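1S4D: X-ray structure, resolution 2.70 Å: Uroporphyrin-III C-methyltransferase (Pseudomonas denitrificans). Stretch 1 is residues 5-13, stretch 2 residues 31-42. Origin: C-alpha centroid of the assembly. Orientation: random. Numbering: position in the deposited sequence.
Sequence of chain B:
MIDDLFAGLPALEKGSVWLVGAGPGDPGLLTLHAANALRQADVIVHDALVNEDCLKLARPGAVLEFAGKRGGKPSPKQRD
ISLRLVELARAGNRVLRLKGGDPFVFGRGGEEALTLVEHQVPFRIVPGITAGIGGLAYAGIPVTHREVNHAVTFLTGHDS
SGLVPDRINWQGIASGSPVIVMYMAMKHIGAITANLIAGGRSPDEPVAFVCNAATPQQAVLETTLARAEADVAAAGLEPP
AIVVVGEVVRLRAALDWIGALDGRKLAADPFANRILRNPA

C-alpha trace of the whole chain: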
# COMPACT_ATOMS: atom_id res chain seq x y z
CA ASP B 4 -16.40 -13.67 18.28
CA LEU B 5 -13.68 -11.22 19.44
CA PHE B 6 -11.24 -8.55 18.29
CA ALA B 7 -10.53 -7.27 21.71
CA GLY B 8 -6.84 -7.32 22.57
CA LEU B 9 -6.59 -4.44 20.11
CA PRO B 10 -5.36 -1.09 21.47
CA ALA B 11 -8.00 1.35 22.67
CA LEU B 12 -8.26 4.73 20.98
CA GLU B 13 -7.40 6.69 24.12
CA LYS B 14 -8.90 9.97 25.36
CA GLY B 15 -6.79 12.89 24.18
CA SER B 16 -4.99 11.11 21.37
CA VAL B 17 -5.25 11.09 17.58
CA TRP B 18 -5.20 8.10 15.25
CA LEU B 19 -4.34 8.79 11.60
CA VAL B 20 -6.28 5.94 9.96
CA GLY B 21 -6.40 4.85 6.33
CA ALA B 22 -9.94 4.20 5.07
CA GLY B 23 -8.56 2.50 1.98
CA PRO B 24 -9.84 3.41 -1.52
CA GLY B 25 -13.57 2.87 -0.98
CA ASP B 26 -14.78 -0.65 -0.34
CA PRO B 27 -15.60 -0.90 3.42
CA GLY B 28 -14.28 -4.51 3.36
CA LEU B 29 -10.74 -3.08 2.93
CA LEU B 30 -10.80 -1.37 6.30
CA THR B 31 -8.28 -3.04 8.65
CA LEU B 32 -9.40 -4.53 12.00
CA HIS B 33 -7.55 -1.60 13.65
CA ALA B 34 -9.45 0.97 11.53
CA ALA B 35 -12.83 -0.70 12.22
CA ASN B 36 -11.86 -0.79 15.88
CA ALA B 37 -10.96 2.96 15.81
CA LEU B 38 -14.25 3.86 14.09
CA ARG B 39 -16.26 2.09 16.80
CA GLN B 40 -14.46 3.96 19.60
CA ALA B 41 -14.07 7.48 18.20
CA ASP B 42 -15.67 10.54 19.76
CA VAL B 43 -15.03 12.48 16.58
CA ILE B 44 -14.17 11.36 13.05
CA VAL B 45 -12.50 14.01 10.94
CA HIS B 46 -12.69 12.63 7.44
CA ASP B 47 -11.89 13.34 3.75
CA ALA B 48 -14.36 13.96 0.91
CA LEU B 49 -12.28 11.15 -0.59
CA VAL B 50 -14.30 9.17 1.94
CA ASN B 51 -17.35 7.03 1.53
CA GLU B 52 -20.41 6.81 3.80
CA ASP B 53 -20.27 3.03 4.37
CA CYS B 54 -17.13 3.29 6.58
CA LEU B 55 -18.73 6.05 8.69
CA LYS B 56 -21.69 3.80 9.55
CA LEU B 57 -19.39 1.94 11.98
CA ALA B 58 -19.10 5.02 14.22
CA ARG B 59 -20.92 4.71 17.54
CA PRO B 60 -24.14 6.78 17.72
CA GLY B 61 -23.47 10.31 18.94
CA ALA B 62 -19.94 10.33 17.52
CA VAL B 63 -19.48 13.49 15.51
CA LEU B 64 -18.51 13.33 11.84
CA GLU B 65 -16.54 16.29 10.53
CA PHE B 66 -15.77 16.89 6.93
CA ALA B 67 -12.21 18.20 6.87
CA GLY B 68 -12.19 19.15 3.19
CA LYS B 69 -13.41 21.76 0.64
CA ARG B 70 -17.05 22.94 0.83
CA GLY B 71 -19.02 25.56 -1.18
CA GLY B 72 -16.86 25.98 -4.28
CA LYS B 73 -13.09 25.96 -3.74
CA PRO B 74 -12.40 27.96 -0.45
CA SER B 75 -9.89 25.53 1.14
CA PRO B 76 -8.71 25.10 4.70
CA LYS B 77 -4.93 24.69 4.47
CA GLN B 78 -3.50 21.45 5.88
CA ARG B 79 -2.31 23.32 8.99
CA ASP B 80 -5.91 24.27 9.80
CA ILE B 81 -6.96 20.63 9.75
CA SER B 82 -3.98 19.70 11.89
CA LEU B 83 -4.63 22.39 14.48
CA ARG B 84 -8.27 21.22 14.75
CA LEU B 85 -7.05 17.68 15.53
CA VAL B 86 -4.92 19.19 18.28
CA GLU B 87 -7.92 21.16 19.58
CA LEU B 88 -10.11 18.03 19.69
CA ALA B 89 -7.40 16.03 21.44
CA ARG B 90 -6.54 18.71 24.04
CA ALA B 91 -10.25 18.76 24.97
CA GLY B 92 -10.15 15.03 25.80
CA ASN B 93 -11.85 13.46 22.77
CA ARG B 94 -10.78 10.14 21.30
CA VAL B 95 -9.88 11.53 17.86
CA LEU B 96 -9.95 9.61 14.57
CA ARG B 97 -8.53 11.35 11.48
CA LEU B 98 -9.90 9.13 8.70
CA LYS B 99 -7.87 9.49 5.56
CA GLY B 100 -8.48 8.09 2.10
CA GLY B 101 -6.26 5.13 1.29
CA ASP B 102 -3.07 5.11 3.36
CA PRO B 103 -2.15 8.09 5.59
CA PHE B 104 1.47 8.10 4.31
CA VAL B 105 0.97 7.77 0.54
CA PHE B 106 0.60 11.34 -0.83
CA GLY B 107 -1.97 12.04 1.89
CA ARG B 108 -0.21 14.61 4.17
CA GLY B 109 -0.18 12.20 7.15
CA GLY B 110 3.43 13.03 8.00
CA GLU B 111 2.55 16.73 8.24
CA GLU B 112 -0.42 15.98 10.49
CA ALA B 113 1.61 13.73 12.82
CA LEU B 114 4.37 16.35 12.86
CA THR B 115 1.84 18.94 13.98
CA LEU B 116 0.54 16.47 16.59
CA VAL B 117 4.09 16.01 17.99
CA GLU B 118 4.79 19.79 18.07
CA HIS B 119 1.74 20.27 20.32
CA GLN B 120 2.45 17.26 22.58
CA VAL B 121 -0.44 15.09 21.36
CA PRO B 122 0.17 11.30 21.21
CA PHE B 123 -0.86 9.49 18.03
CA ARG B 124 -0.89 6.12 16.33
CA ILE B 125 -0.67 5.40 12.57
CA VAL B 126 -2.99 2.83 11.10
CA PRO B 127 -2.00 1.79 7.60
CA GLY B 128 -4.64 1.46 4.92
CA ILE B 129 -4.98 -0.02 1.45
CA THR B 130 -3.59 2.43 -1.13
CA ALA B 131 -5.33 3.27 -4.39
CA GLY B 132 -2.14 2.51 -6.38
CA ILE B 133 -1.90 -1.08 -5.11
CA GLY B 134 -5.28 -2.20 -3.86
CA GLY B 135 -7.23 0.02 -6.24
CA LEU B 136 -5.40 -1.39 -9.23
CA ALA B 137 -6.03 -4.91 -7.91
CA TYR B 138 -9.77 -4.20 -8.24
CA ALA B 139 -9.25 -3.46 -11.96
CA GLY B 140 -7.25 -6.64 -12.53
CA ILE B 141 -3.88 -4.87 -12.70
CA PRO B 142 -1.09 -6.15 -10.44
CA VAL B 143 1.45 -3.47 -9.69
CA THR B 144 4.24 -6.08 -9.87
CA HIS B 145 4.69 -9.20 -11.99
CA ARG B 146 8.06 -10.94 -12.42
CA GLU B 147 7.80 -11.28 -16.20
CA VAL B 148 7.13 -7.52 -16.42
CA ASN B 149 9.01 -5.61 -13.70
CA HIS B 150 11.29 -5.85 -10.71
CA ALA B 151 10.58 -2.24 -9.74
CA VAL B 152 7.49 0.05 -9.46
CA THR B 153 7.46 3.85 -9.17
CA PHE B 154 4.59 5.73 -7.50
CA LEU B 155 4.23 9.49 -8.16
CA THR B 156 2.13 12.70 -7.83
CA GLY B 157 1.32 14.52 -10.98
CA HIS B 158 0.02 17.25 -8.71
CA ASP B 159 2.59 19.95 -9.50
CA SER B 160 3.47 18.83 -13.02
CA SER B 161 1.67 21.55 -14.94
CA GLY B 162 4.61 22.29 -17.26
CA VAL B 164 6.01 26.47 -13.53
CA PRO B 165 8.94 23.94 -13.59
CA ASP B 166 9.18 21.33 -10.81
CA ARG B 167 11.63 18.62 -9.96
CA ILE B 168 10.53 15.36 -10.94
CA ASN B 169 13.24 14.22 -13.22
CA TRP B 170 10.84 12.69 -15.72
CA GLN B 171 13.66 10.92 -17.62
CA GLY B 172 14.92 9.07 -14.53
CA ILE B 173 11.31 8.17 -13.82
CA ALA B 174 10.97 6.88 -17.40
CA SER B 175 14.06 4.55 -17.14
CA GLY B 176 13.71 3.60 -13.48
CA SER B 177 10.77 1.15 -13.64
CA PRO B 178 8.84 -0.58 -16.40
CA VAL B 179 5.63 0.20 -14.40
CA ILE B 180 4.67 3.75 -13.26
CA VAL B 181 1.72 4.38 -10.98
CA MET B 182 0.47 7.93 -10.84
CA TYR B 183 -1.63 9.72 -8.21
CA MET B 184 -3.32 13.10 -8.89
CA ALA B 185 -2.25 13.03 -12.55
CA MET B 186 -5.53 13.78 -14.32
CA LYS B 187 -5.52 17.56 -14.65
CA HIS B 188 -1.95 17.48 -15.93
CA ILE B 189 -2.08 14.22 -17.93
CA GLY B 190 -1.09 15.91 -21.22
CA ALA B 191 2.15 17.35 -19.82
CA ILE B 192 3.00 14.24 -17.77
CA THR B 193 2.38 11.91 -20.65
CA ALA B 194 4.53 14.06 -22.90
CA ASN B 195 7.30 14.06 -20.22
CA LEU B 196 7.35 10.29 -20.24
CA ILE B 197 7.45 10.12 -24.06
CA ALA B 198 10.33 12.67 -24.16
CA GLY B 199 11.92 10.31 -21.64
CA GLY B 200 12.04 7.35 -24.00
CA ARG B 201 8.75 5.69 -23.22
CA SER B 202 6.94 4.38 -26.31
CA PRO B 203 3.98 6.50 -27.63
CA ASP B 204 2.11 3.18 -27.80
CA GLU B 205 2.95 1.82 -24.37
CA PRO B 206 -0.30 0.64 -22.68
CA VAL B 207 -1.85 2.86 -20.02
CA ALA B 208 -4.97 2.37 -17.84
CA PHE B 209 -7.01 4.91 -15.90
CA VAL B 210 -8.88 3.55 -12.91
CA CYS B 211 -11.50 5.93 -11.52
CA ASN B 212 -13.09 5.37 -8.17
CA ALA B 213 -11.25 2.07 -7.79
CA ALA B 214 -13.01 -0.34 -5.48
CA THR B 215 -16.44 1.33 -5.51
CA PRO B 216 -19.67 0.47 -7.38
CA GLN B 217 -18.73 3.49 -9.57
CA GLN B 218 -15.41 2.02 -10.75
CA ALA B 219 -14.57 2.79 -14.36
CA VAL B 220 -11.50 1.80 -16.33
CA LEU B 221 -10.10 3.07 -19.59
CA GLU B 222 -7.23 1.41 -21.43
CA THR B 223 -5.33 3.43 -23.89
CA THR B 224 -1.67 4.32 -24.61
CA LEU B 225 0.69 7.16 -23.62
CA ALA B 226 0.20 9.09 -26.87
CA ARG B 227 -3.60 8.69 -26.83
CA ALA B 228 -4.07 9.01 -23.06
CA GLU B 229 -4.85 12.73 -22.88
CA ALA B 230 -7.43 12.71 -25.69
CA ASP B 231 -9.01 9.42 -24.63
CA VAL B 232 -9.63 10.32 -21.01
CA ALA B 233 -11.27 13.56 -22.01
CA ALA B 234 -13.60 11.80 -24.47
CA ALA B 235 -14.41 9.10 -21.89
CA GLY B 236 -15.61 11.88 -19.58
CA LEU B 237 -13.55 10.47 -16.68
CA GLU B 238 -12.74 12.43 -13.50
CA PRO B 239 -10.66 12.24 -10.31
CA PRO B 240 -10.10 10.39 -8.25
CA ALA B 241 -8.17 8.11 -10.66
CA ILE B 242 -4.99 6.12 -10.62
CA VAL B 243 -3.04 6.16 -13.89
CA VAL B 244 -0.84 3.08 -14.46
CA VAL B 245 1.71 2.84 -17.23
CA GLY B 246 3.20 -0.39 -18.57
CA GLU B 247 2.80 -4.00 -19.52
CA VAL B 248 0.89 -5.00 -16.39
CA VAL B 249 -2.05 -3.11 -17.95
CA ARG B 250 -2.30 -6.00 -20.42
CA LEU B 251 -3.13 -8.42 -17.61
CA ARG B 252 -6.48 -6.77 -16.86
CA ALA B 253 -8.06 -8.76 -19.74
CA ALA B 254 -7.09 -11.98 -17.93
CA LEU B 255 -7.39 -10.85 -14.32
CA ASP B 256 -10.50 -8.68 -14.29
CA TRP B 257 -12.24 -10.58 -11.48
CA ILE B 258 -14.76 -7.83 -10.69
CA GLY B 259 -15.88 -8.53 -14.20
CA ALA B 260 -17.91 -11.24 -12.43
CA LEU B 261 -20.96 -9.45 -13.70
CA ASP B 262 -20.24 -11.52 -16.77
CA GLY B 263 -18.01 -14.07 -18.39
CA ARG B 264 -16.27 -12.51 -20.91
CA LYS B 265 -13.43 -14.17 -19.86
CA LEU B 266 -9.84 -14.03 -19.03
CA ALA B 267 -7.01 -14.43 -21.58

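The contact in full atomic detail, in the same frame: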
# COMPACT_ATOMS: atom_id res chain seq x y z
N LEU B 5 -14.40 -12.35 18.84
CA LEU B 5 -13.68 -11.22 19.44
C LEU B 5 -12.84 -10.48 18.42
O LEU B 5 -12.71 -10.91 17.26
CB LEU B 5 -12.80 -11.65 20.63
CG LEU B 5 -11.48 -12.42 20.49
CD1 LEU B 5 -10.28 -11.48 20.62
CD2 LEU B 5 -11.39 -13.54 21.54
N PHE B 6 -12.35 -9.32 18.88
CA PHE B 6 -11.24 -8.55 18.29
C PHE B 6 -10.82 -7.51 19.36
O PHE B 6 -10.86 -6.30 19.18
CB PHE B 6 -11.56 -8.07 16.85
CG PHE B 6 -12.15 -6.68 16.71
CD1 PHE B 6 -12.87 -6.07 17.72
CD2 PHE B 6 -12.00 -6.00 15.49
CE1 PHE B 6 -13.39 -4.79 17.54
CE2 PHE B 6 -12.52 -4.73 15.29
CZ PHE B 6 -13.22 -4.12 16.31
N ALA B 7 -10.37 -8.04 20.48
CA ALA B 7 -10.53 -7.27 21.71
C ALA B 7 -9.28 -7.18 22.57
O ALA B 7 -9.35 -6.70 23.70
CB ALA B 7 -11.72 -7.82 22.51
N GLY B 8 -8.15 -7.66 22.04
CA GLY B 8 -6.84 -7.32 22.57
C GLY B 8 -6.21 -6.22 21.74
O GLY B 8 -5.00 -5.95 21.83
N LEU B 9 -7.02 -5.57 20.91
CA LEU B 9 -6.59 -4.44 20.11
C LEU B 9 -6.49 -3.20 20.99
O LEU B 9 -7.21 -3.09 21.97
CB LEU B 9 -7.54 -4.20 18.96
CG LEU B 9 -7.44 -5.33 17.93
CD1 LEU B 9 -8.26 -5.03 16.70
CD2 LEU B 9 -5.98 -5.63 17.57
N PRO B 10 -5.58 -2.28 20.65
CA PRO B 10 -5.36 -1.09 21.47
C PRO B 10 -6.58 -0.19 21.43
O PRO B 10 -7.20 -0.03 20.40
CB PRO B 10 -4.19 -0.39 20.78
CG PRO B 10 -3.64 -1.37 19.83
CD PRO B 10 -4.72 -2.30 19.45
N ALA B 11 -6.93 0.36 22.58
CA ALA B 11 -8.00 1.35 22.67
C ALA B 11 -7.57 2.63 21.98
O ALA B 11 -6.40 2.98 22.01
CB ALA B 11 -8.29 1.64 24.12
N LEU B 12 -8.50 3.33 21.34
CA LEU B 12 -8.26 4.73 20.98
C LEU B 12 -8.52 5.61 22.20
O LEU B 12 -9.66 5.87 22.58
CB LEU B 12 -9.06 5.13 19.74
CG LEU B 12 -9.34 6.59 19.40
CD1 LEU B 12 -8.07 7.48 19.31
CD2 LEU B 12 -10.19 6.64 18.12
N GLU B 13 -7.43 6.04 22.82
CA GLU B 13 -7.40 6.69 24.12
C GLU B 13 -7.84 8.15 24.12
O GLU B 13 -7.52 8.88 23.20
CB GLU B 13 -5.97 6.65 24.65
CG GLU B 13 -5.85 6.10 26.04
CD GLU B 13 -5.43 4.66 26.01
OE1 GLU B 13 -6.23 3.80 26.45
OE2 GLU B 13 -4.30 4.41 25.54
N THR B 31 -8.99 -2.08 7.80
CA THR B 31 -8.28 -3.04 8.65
C THR B 31 -9.03 -3.21 9.95
O THR B 31 -9.79 -2.32 10.32
CB THR B 31 -6.88 -2.53 9.02
OG1 THR B 31 -6.99 -1.27 9.71
CG2 THR B 31 -6.02 -2.25 7.76
N LEU B 32 -8.80 -4.31 10.67
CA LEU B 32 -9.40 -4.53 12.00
C LEU B 32 -9.19 -3.30 12.91
O LEU B 32 -10.14 -2.78 13.52
CB LEU B 32 -8.85 -5.80 12.64
CG LEU B 32 -9.47 -7.17 12.27
CD1 LEU B 32 -10.02 -7.22 10.85
CD2 LEU B 32 -8.53 -8.39 12.49
N HIS B 33 -7.94 -2.81 12.94
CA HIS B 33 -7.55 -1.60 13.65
C HIS B 33 -8.41 -0.36 13.30
O HIS B 33 -8.83 0.38 14.18
CB HIS B 33 -6.11 -1.28 13.30
CG HIS B 33 -5.09 -1.96 14.16
ND1 HIS B 33 -5.28 -2.23 15.50
CD2 HIS B 33 -3.84 -2.39 13.86
CE1 HIS B 33 -4.19 -2.80 15.98
NE2 HIS B 33 -3.31 -2.91 15.00
N ALA B 34 -8.64 -0.14 12.00
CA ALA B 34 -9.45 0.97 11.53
C ALA B 34 -10.89 0.81 12.00
O ALA B 34 -11.46 1.75 12.59
CB ALA B 34 -9.37 1.09 10.02
N ALA B 35 -11.47 -0.37 11.77
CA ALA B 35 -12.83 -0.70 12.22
C ALA B 35 -12.95 -0.55 13.74
O ALA B 35 -13.92 0.01 14.27
CB ALA B 35 -13.21 -2.10 11.80
N ASN B 36 -11.94 -1.04 14.46
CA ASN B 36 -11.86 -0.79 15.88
C ASN B 36 -11.80 0.71 16.25
O ASN B 36 -12.54 1.15 17.12
CB ASN B 36 -10.73 -1.59 16.53
CG ASN B 36 -10.92 -1.74 18.02
OD1 ASN B 36 -12.04 -1.96 18.50
ND2 ASN B 36 -9.84 -1.59 18.77
N ALA B 37 -10.96 1.50 15.58
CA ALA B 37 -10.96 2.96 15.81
C ALA B 37 -12.35 3.58 15.61
O ALA B 37 -12.89 4.21 16.51
CB ALA B 37 -9.96 3.66 14.91
N LEU B 38 -12.92 3.36 14.43
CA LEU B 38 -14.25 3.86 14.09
C LEU B 38 -15.28 3.65 15.20
O LEU B 38 -16.07 4.55 15.49
CB LEU B 38 -14.72 3.19 12.81
CG LEU B 38 -14.72 3.96 11.49
CD1 LEU B 38 -14.17 5.36 11.64
CD2 LEU B 38 -13.99 3.18 10.37
N ARG B 39 -15.25 2.47 15.82
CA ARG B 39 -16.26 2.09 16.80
C ARG B 39 -16.04 2.79 18.13
O ARG B 39 -16.95 2.89 18.94
CB ARG B 39 -16.38 0.54 16.92
CG ARG B 39 -16.03 -0.11 18.27
CD ARG B 39 -15.68 -1.61 18.21
NE ARG B 39 -16.66 -2.40 17.45
CZ ARG B 39 -17.73 -3.04 17.98
NH1 ARG B 39 -17.98 -3.01 19.29
NH2 ARG B 39 -18.54 -3.71 17.18
N GLN B 40 -14.84 3.32 18.33
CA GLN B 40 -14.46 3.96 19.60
C GLN B 40 -14.47 5.48 19.54
O GLN B 40 -14.63 6.13 20.58
CB GLN B 40 -13.08 3.51 20.03
CG GLN B 40 -13.08 2.22 20.80
CD GLN B 40 -11.69 1.65 21.01
OE1 GLN B 40 -11.41 0.55 20.57
NE2 GLN B 40 -10.83 2.40 21.69
N ALA B 41 -14.29 6.04 18.35
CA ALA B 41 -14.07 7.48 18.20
C ALA B 41 -15.16 8.39 18.77
O ALA B 41 -16.36 8.12 18.65
CB ALA B 41 -13.82 7.81 16.77
N ASP B 42 -14.74 9.49 19.38
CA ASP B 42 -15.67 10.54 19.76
C ASP B 42 -15.91 11.45 18.58
O ASP B 42 -17.00 11.98 18.42
CB ASP B 42 -15.14 11.35 20.94
CG ASP B 42 -15.13 10.55 22.23
OD1 ASP B 42 -16.17 9.96 22.56
OD2 ASP B 42 -14.13 10.47 22.97

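An irregular segment can be held against a helix largely by spacing its apolar side chains to match the helix surface, and residues 5-13 of this methyltransferase illustrate the point. The segment forms no helix or strand, yet it follows the helix in the same direction, with Phe6 nearest Leu32, Leu9 nearest His33 and Leu12 nearest Ala37. Thr31 takes no part in the contact but caps the helix, its OG1 accepting from Ala34 N at 3.0 Å. Leu32 then offers CB to two partners, Leu9 CD1 at 4.2 Å and Phe6 CD2 at 4.3 Å. His33 points away at CB, but its ring returns: its CE1 lies 3.5 Å from Pro10 CD, which sits at the ring edge, while NE2 is hydrogen-bonded elsewhere in the structure. One turn on, Asn36 faces the segment, its OD1 3.3 Å from Phe6 CE1 and its ND2 3.5 Å from Leu9 CB. The CA atoms of Ala37 and Leu12 lie 6.1 Å apart, and Leu12 CD2 reaches to 4.4 Å from Ala37 CB. Arg39 brings CD to within 4.0 Å of Phe6 CE1, at the edge of the ring. The amide of Gln40 is probably modelled turned over; flipped, it may accept a hydrogen bond from Leu12 N. Ala41 closes the contact, its CB 4.0 Å from Leu12 CD2.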